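Local coordinates for packaging protein UL32 (Human herpesvirus 8 type M, PDB 6XF9), which forms a pentameric ring required for herpesviral genome packaging, binds zinc, and probably helps bring newly made capsids to nuclear replication compartments, at residues D440-R443 / E444-Q448; I229-W232 / S233-E237; Q270-T273 / S274-P277. All coordinates share one frame; numbering follows the deposited sequence.

Contact 1. Residues D440-R443 / E444-Q448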
ATOM      1  N   ASP D 440      -6.452 -10.704  -9.259  1.00 75.27           N
ATOM      2  CA  ASP D 440      -5.081 -11.031  -9.638  1.00 75.05           C
ATOM      3  C   ASP D 440      -5.040 -12.030 -10.788  1.00 74.75           C
ATOM      4  O   ASP D 440      -4.217 -11.911 -11.706  1.00 74.28           O
ATOM      5  CB  ASP D 440      -4.359 -11.574  -8.409  1.00 75.66           C
ATOM      6  CG  ASP D 440      -3.624 -10.486  -7.655  1.00 76.24           C
ATOM      7  OD1 ASP D 440      -3.012  -9.633  -8.355  1.00 76.19           O
ATOM      8  OD2 ASP D 440      -3.682 -10.455  -6.396  1.00 76.69           O
ATOM      9  N   ILE D 441      -5.880 -13.059 -10.715  1.00 48.83           N
ATOM     10  CA  ILE D 441      -6.001 -14.010 -11.810  1.00 48.45           C
ATOM     11  C   ILE D 441      -6.435 -13.295 -13.086  1.00 47.99           C
ATOM     12  O   ILE D 441      -5.815 -13.435 -14.148  1.00 47.78           O
ATOM     13  CB  ILE D 441      -6.985 -15.119 -11.411  1.00 49.06           C
ATOM     14  CG1 ILE D 441      -6.416 -15.907 -10.232  1.00 49.89           C
ATOM     15  CG2 ILE D 441      -7.243 -16.020 -12.571  1.00 49.09           C
ATOM     16  CD1 ILE D 441      -7.379 -16.900  -9.602  1.00 50.74           C
ATOM     17  N   ILE D 442      -7.472 -12.465 -12.983  1.00 46.86           N
ATOM     18  CA  ILE D 442      -8.013 -11.774 -14.152  1.00 46.52           C
ATOM     19  C   ILE D 442      -6.953 -10.912 -14.829  1.00 46.17           C
ATOM     20  O   ILE D 442      -6.892 -10.844 -16.061  1.00 46.29           O
ATOM     21  CB  ILE D 442      -9.250 -10.951 -13.748  1.00 46.82           C
ATOM     22  CG1 ILE D 442     -10.427 -11.889 -13.524  1.00 47.18           C
ATOM     23  CG2 ILE D 442      -9.549  -9.917 -14.806  1.00 46.92           C
ATOM     24  CD1 ILE D 442     -11.617 -11.242 -12.888  1.00 47.89           C
ATOM     25  N   ARG D 443      -6.128 -10.206 -14.054  1.00 60.23           N
ATOM     26  CA  ARG D 443      -5.126  -9.346 -14.690  1.00 60.06           C
ATOM     27  C   ARG D 443      -3.995 -10.171 -15.304  1.00 59.95           C
ATOM     28  O   ARG D 443      -3.486  -9.824 -16.377  1.00 60.03           O
ATOM     29  CB  ARG D 443      -4.650  -8.246 -13.722  1.00 60.35           C
ATOM     30  CG  ARG D 443      -3.329  -8.374 -13.000  1.00 60.63           C
ATOM     31  CD  ARG D 443      -2.971  -7.046 -12.258  1.00 60.86           C
ATOM     32  NE  ARG D 443      -4.043  -6.571 -11.368  1.00 61.30           N
ATOM     33  CZ  ARG D 443      -4.786  -5.480 -11.585  1.00 61.41           C
ATOM     34  NH1 ARG D 443      -4.588  -4.734 -12.673  1.00 61.36           N
ATOM     35  NH2 ARG D 443      -5.740  -5.135 -10.717  1.00 61.53           N
ATOM     36  N   GLU D 444      -3.552 -11.241 -14.642  1.00 53.70           N
ATOM     37  CA  GLU D 444      -2.529 -12.088 -15.272  1.00 53.75           C
ATOM     38  C   GLU D 444      -3.086 -12.821 -16.492  1.00 53.45           C
ATOM     39  O   GLU D 444      -2.380 -13.026 -17.481  1.00 53.52           O
ATOM     40  CB  GLU D 444      -1.962 -13.085 -14.260  1.00 54.07           C
ATOM     41  CG  GLU D 444      -0.829 -13.951 -14.792  1.00 54.40           C
ATOM     42  CD  GLU D 444       0.393 -13.161 -15.255  1.00 54.82           C
ATOM     43  OE1 GLU D 444       0.574 -12.019 -14.784  1.00 54.98           O
ATOM     44  OE2 GLU D 444       1.197 -13.698 -16.064  1.00 55.10           O
ATOM     45  N   LEU D 445      -4.337 -13.263 -16.424  1.00 40.25           N
ATOM     46  CA  LEU D 445      -4.944 -13.944 -17.558  1.00 39.93           C
ATOM     47  C   LEU D 445      -5.115 -13.013 -18.744  1.00 40.14           C
ATOM     48  O   LEU D 445      -4.957 -13.428 -19.896  1.00 40.42           O
ATOM     49  CB  LEU D 445      -6.285 -14.530 -17.140  1.00 40.27           C
ATOM     50  CG  LEU D 445      -7.152 -15.071 -18.268  1.00 40.39           C
ATOM     51  CD1 LEU D 445      -6.416 -16.129 -19.091  1.00 40.12           C
ATOM     52  CD2 LEU D 445      -8.364 -15.668 -17.624  1.00 40.74           C
ATOM     53  N   THR D 446      -5.494 -11.764 -18.501  1.00 44.07           N
ATOM     54  CA  THR D 446      -5.591 -10.825 -19.615  1.00 44.42           C
ATOM     55  C   THR D 446      -4.237 -10.600 -20.269  1.00 44.54           C
ATOM     56  O   THR D 446      -4.137 -10.540 -21.498  1.00 45.15           O
ATOM     57  CB  THR D 446      -6.181  -9.511 -19.142  1.00 44.60           C
ATOM     58  OG1 THR D 446      -7.441  -9.774 -18.517  1.00 44.85           O
ATOM     59  CG2 THR D 446      -6.418  -8.622 -20.321  1.00 45.57           C
ATOM     60  N   ALA D 447      -3.182 -10.460 -19.460  1.00 42.39           N
ATOM     61  CA  ALA D 447      -1.842 -10.259 -20.007  1.00 42.55           C
ATOM     62  C   ALA D 447      -1.430 -11.432 -20.879  1.00 42.82           C
ATOM     63  O   ALA D 447      -0.912 -11.245 -21.983  1.00 43.48           O
ATOM     64  CB  ALA D 447      -0.830 -10.043 -18.887  1.00 42.36           C
ATOM     65  N   GLN D 448      -1.652 -12.661 -20.402  1.00 47.91           N
ATOM     66  CA  GLN D 448      -1.257 -13.821 -21.195  1.00 47.80           C
ATOM     67  C   GLN D 448      -2.117 -13.967 -22.440  1.00 48.04           C
ATOM     68  O   GLN D 448      -1.605 -14.295 -23.515  1.00 48.71           O
ATOM     69  CB  GLN D 448      -1.351 -15.074 -20.353  1.00 47.46           C
ATOM     70  CG  GLN D 448      -0.497 -15.014 -19.130  1.00 47.68           C
ATOM     71  CD  GLN D 448       0.953 -15.255 -19.430  1.00 48.19           C
ATOM     72  OE1 GLN D 448       1.348 -15.443 -20.586  1.00 48.43           O
ATOM     73  NE2 GLN D 448       1.763 -15.278 -18.378  1.00 48.78           N
TER
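E444 gives its backbone N-H to the carbonyl of D440, with E444 N 3.1 Å from D440 O, the first of a run of i to i+4 bonds that carry helix 435-451 through this turn. Its side chain leaves with CG anti to the backbone N (chi1 -176°), and a bend at chi2 turns the carboxylate along the helix toward Q448, one turn further on. L445 comes next: L445 N is 2.7 Å from I441 O, and its CB rests 3.2 Å from that same I441 O.

T446 does more than continue the ladder. Both T446 N and T446 OG1 give their hydrogens to I442 O, at 3.0 and 2.7 Å, arriving from opposite faces of the carbonyl plane. With OG1 beside its own backbone N (chi1 -56°), the hydroxyl folds back onto the helix, and two bonds from one residue grip a single oxygen. A447 N then donates to R443 O at 3.2 Å, with its methyl lying near that carbonyl too.

Q448 closes the walk by reaching back to E444. Q448 NE2 donates to E444 OE2 at 2.9 Å, meeting that oxygen almost head-on, while the carboxylate oxygen sits 26° out of the amide plane. It is a somewhat bent bond that links the two side-chain ends one turn apart.

Q448 O is hydrogen-bonded to ND1 of H452, a ligand of the zinc ion also held by C191, C192 and C415, so this helix places a second-shell group beside that metal site. I441, L445, E444 and Q448 turn to helix 416-430, touching L424, F425 and L421. I442 and T446 instead meet H458 and P459, where helix 459-465 begins, and I442 also packs on T175 of a second subunit.

Contact 2. Residues I229-W232 / S233-E237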
ATOM      1  N   ILE D 229     -26.682 -36.153 -26.844  1.00 54.09           N
ATOM      2  CA  ILE D 229     -28.054 -35.673 -26.670  1.00 55.14           C
ATOM      3  C   ILE D 229     -28.874 -36.637 -25.821  1.00 56.53           C
ATOM      4  O   ILE D 229     -29.670 -36.212 -24.968  1.00 57.57           O
ATOM      5  CB  ILE D 229     -28.706 -35.458 -28.045  1.00 54.95           C
ATOM      6  CG1 ILE D 229     -27.932 -34.416 -28.842  1.00 53.89           C
ATOM      7  CG2 ILE D 229     -30.148 -35.021 -27.888  1.00 55.91           C
ATOM      8  CD1 ILE D 229     -28.533 -34.130 -30.160  1.00 53.71           C
ATOM      9  N   ASP D 230     -28.690 -37.947 -26.030  1.00 69.30           N
ATOM     10  CA  ASP D 230     -29.435 -38.945 -25.266  1.00 70.17           C
ATOM     11  C   ASP D 230     -29.098 -38.866 -23.782  1.00 71.07           C
ATOM     12  O   ASP D 230     -29.983 -38.694 -22.939  1.00 72.35           O
ATOM     13  CB  ASP D 230     -29.137 -40.342 -25.806  1.00 69.79           C
ATOM     14  CG  ASP D 230     -29.833 -41.447 -25.004  1.00 71.21           C
ATOM     15  OD1 ASP D 230     -30.747 -41.139 -24.196  1.00 72.32           O
ATOM     16  OD2 ASP D 230     -29.474 -42.638 -25.187  1.00 70.97           O
ATOM     17  N   ILE D 231     -27.813 -39.009 -23.449  1.00 54.15           N
ATOM     18  CA  ILE D 231     -27.387 -39.098 -22.054  1.00 54.75           C
ATOM     19  C   ILE D 231     -27.742 -37.836 -21.291  1.00 55.62           C
ATOM     20  O   ILE D 231     -28.157 -37.901 -20.129  1.00 56.90           O
ATOM     21  CB  ILE D 231     -25.882 -39.400 -21.980  1.00 53.72           C
ATOM     22  CG1 ILE D 231     -25.620 -40.838 -22.408  1.00 53.23           C
ATOM     23  CG2 ILE D 231     -25.323 -39.103 -20.592  1.00 54.76           C
ATOM     24  CD1 ILE D 231     -24.248 -41.049 -22.948  1.00 51.83           C
ATOM     25  N   TRP D 232     -27.570 -36.663 -21.915  1.00 56.71           N
ATOM     26  CA  TRP D 232     -27.768 -35.421 -21.167  1.00 57.25           C
ATOM     27  C   TRP D 232     -29.231 -35.034 -21.049  1.00 57.87           C
ATOM     28  O   TRP D 232     -29.609 -34.384 -20.073  1.00 58.55           O
ATOM     29  CB  TRP D 232     -26.958 -34.282 -21.796  1.00 56.19           C
ATOM     30  CG  TRP D 232     -25.535 -34.379 -21.393  1.00 55.65           C
ATOM     31  CD1 TRP D 232     -24.582 -35.150 -21.975  1.00 54.32           C
ATOM     32  CD2 TRP D 232     -24.903 -33.736 -20.268  1.00 56.05           C
ATOM     33  NE1 TRP D 232     -23.390 -35.020 -21.298  1.00 53.92           N
ATOM     34  CE2 TRP D 232     -23.562 -34.154 -20.248  1.00 54.81           C
ATOM     35  CE3 TRP D 232     -25.346 -32.842 -19.282  1.00 56.87           C
ATOM     36  CZ2 TRP D 232     -22.652 -33.705 -19.292  1.00 54.89           C
ATOM     37  CZ3 TRP D 232     -24.440 -32.401 -18.325  1.00 56.60           C
ATOM     38  CH2 TRP D 232     -23.108 -32.833 -18.339  1.00 55.85           C
ATOM     39  N   SER D 233     -30.085 -35.457 -21.980  1.00 66.32           N
ATOM     40  CA  SER D 233     -31.504 -35.174 -21.789  1.00 66.90           C
ATOM     41  C   SER D 233     -32.141 -36.145 -20.808  1.00 68.02           C
ATOM     42  O   SER D 233     -33.053 -35.759 -20.066  1.00 68.68           O
ATOM     43  CB  SER D 233     -32.254 -35.233 -23.113  1.00 66.37           C
ATOM     44  OG  SER D 233     -31.961 -36.448 -23.775  1.00 66.25           O
ATOM     45  N   THR D 234     -31.657 -37.390 -20.744  1.00 67.71           N
ATOM     46  CA  THR D 234     -32.267 -38.307 -19.793  1.00 68.60           C
ATOM     47  C   THR D 234     -31.817 -38.018 -18.370  1.00 69.28           C
ATOM     48  O   THR D 234     -32.529 -38.382 -17.433  1.00 70.41           O
ATOM     49  CB  THR D 234     -31.980 -39.784 -20.141  1.00 68.48           C
ATOM     50  OG1 THR D 234     -30.572 -40.037 -20.236  1.00 67.93           O
ATOM     51  CG2 THR D 234     -32.602 -40.106 -21.516  1.00 67.90           C
ATOM     52  N   SER D 235     -30.668 -37.364 -18.164  1.00 61.79           N
ATOM     53  CA  SER D 235     -30.193 -37.150 -16.796  1.00 62.55           C
ATOM     54  C   SER D 235     -29.886 -35.689 -16.462  1.00 62.30           C
ATOM     55  O   SER D 235     -29.187 -35.439 -15.479  1.00 62.68           O
ATOM     56  CB  SER D 235     -28.962 -38.005 -16.501  1.00 62.51           C
ATOM     57  OG  SER D 235     -27.890 -37.634 -17.335  1.00 61.65           O
ATOM     58  N   SER D 236     -30.389 -34.720 -17.239  1.00 68.75           N
ATOM     59  CA  SER D 236     -30.161 -33.298 -16.960  1.00 68.12           C
ATOM     60  C   SER D 236     -31.161 -32.446 -17.743  1.00 67.44           C
ATOM     61  O   SER D 236     -31.951 -32.953 -18.545  1.00 67.69           O
ATOM     62  CB  SER D 236     -28.735 -32.878 -17.327  1.00 67.48           C
ATOM     63  OG  SER D 236     -28.651 -32.525 -18.707  1.00 66.36           O
ATOM     64  N   GLU D 237     -31.099 -31.127 -17.520  1.00 82.94           N
ATOM     65  CA  GLU D 237     -31.943 -30.162 -18.216  1.00 82.36           C
ATOM     66  C   GLU D 237     -31.171 -29.307 -19.213  1.00 81.13           C
ATOM     67  O   GLU D 237     -31.683 -28.275 -19.660  1.00 80.70           O
ATOM     68  CB  GLU D 237     -32.605 -29.239 -17.197  1.00 82.53           C
ATOM     69  CG  GLU D 237     -31.553 -28.493 -16.362  1.00 81.96           C
ATOM     70  CD  GLU D 237     -32.137 -27.606 -15.268  1.00 82.05           C
ATOM     71  OE1 GLU D 237     -33.334 -27.772 -14.924  1.00 82.92           O
ATOM     72  OE2 GLU D 237     -31.388 -26.738 -14.751  1.00 81.28           O
TER
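Toward its C-terminal end, helix 225-235 runs into four consecutive hydroxyl residues, S233 to S236, and the three serines fold their OG back onto a carbonyl of the preceding turn. S233 starts the series. S233 OG and S233 N both donate to I229 O, at 2.6 and 3.1 Å, the hydroxyl approaching nearer the carbonyl plane than the amide does. The S233 torsion, with OG between the backbone N and the carbonyl carbon (chi1 51°), points the hydroxyl back at I229 O.

T234 backs onto D230 in two ways. T234 N donates to D230 O, and its CG2 methyl lies 3.4 Å from D230 OD1, the two side chains crossing at a slant. D230 OD2, the other carboxylate oxygen, accepts from the backbone N of F264. T234 OG1 is hydrogen-bonded to F265 O.

S235 OG reaches I231 O at 2.8 Å; the hydroxyl gives the shorter bond to that oxygen, the backbone N-H of S235 only a weak one. S236 has left the helical conformation, yet its OG comes back to W232 O in a very short bond of 2.5 Å, a distance below the usual range and to be read with caution. S236 OG also lies at the edge of the indole, near its plane and 3.4 Å from W232 CE3, and the same hydroxyl bonds L238 N.

I229, less deeply placed, touches L239. Among the buried residues, I231 packs on W89 and M93 of helix 89-106, and W232 meets W89 edge-to-face. W232 and S235 both touch P277 of the loop after strand 271-272, while S235 also touches F265, so the helix end is wedged between loops and helix 89-106.

Contact 3. Residues Q270-T273 / S274-P277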
ATOM      1  N   GLN D 270     -32.009 -40.929  -5.737  1.00 99.37           N
ATOM      2  CA  GLN D 270     -31.074 -40.261  -4.831  1.00 99.32           C
ATOM      3  C   GLN D 270     -29.911 -39.599  -5.579  1.00 98.90           C
ATOM      4  O   GLN D 270     -28.854 -39.331  -4.985  1.00 99.07           O
ATOM      5  CB  GLN D 270     -30.541 -41.231  -3.763  1.00 99.59           C
ATOM      6  N   ALA D 271     -30.079 -39.314  -6.876  1.00 77.18           N
ATOM      7  CA  ALA D 271     -29.094 -38.577  -7.655  1.00 76.29           C
ATOM      8  C   ALA D 271     -29.715 -37.322  -8.255  1.00 75.74           C
ATOM      9  O   ALA D 271     -30.898 -37.302  -8.621  1.00 75.81           O
ATOM     10  CB  ALA D 271     -28.504 -39.440  -8.781  1.00 75.92           C
ATOM     11  N   ASP D 272     -28.880 -36.290  -8.397  1.00 75.14           N
ATOM     12  CA  ASP D 272     -29.266 -34.972  -8.906  1.00 73.99           C
ATOM     13  C   ASP D 272     -29.368 -35.097 -10.419  1.00 73.29           C
ATOM     14  O   ASP D 272     -28.385 -34.956 -11.144  1.00 72.85           O
ATOM     15  CB  ASP D 272     -28.246 -33.920  -8.473  1.00 73.33           C
ATOM     16  CG  ASP D 272     -28.653 -32.494  -8.847  1.00 71.99           C
ATOM     17  OD1 ASP D 272     -29.336 -32.286  -9.873  1.00 71.53           O
ATOM     18  OD2 ASP D 272     -28.292 -31.568  -8.098  1.00 71.34           O
ATOM     19  N   THR D 273     -30.576 -35.410 -10.893  1.00 75.25           N
ATOM     20  CA  THR D 273     -30.859 -35.581 -12.312  1.00 74.71           C
ATOM     21  C   THR D 273     -31.135 -34.266 -13.061  1.00 73.63           C
ATOM     22  O   THR D 273     -31.730 -34.318 -14.147  1.00 73.28           O
ATOM     23  CB  THR D 273     -32.042 -36.542 -12.489  1.00 75.18           C
ATOM     24  OG1 THR D 273     -33.243 -35.953 -11.960  1.00 75.29           O
ATOM     25  CG2 THR D 273     -31.759 -37.836 -11.738  1.00 76.12           C
ATOM     26  N   SER D 274     -30.732 -33.101 -12.546  1.00 65.89           N
ATOM     27  CA  SER D 274     -30.828 -31.860 -13.312  1.00 64.66           C
ATOM     28  C   SER D 274     -29.475 -31.348 -13.793  1.00 63.89           C
ATOM     29  O   SER D 274     -29.431 -30.392 -14.581  1.00 62.71           O
ATOM     30  CB  SER D 274     -31.514 -30.767 -12.495  1.00 64.31           C
ATOM     31  OG  SER D 274     -30.674 -30.389 -11.427  1.00 64.48           O
ATOM     32  N   GLN D 275     -28.381 -31.961 -13.344  1.00 63.48           N
ATOM     33  CA  GLN D 275     -27.025 -31.512 -13.614  1.00 62.55           C
ATOM     34  C   GLN D 275     -26.222 -32.521 -14.417  1.00 62.95           C
ATOM     35  O   GLN D 275     -25.040 -32.279 -14.669  1.00 62.45           O
ATOM     36  CB  GLN D 275     -26.285 -31.243 -12.296  1.00 62.81           C
ATOM     37  CG  GLN D 275     -26.631 -29.950 -11.598  1.00 61.79           C
ATOM     38  CD  GLN D 275     -25.811 -29.752 -10.342  1.00 61.82           C
ATOM     39  OE1 GLN D 275     -24.674 -29.288 -10.391  1.00 61.13           O
ATOM     40  NE2 GLN D 275     -26.380 -30.107  -9.212  1.00 62.78           N
ATOM     41  N   GLY D 276     -26.813 -33.652 -14.801  1.00 63.76           N
ATOM     42  CA  GLY D 276     -26.164 -34.584 -15.696  1.00 63.83           C
ATOM     43  C   GLY D 276     -24.899 -35.185 -15.118  1.00 64.20           C
ATOM     44  O   GLY D 276     -24.552 -34.965 -13.952  1.00 65.04           O
ATOM     45  N   PRO D 277     -24.188 -35.980 -15.921  1.00 56.27           N
ATOM     46  CA  PRO D 277     -22.937 -36.595 -15.462  1.00 56.23           C
ATOM     47  C   PRO D 277     -21.826 -35.554 -15.437  1.00 55.46           C
ATOM     48  O   PRO D 277     -20.745 -35.754 -16.000  1.00 54.32           O
ATOM     49  CB  PRO D 277     -22.697 -37.693 -16.499  1.00 54.93           C
ATOM     50  CG  PRO D 277     -23.322 -37.159 -17.747  1.00 53.85           C
ATOM     51  CD  PRO D 277     -24.434 -36.218 -17.353  1.00 54.87           C
TER
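From D272 to S274 the backbone bends sharply: D272 is still extended, T273, S274 and Q275 lie in the right-handed helical region or at its border, and G276 swings out with a positive phi. The D272 carboxylate fills the inside of this bend. D272 swings its CG to the far side from its own N (chi1 -174°), which carries the group forward over the residues that follow.

OD1 takes two donors from one residue. S274 N lies 3.1 Å from D272 OD1, approaching nearly along the C-O bond, and S274 OG, 2.8 Å away, meets the syn lone pair of D272 OD1. OD2 is claimed from another direction: Q275 NE2 stands 2.7 Å from D272 OD2, but 63° out of the carboxylate plane, so it comes down over the face of the group. The carboxylate and the Q275 amide are steeply turned, their planes 74° apart. Three hydrogen bonds thus fix the rotation of the carboxylate, and the amide is pinned at its other end as well, where Q275 OE1 accepts from L286 N.

D272 pairs through its backbone with L26 in the short two-stranded sheet, and D272 and Q275 both touch L26. The S274 N to D272 OD1 bond defines an Asx turn, reinforced by the S274 hydroxyl, just after the weakly bonded strand.

In the fold
Reading from the N terminus, contact 2 comes first, at the end of helix 225-235. A partly disordered loop, unmodelled over 241-262, leads on to contact 3 at strand 271-272, and contact 1 follows much later on helix 435-451. Each is local and closes no long loop: a helix C-terminal end, a turn after a strand and a helix interior, in series, with neither nesting nor crossing. Contacts 2 and 3 touch: S236 CB is 3.3 Å from G276 N and E237 CG is 3.4 Å from S274 O, so the loop from the helix returns beside its end, next to the sheet with strand 26-27. Contact 1 stands apart, its centre about 35 Å from that of contact 2, near a zinc site and a second subunit.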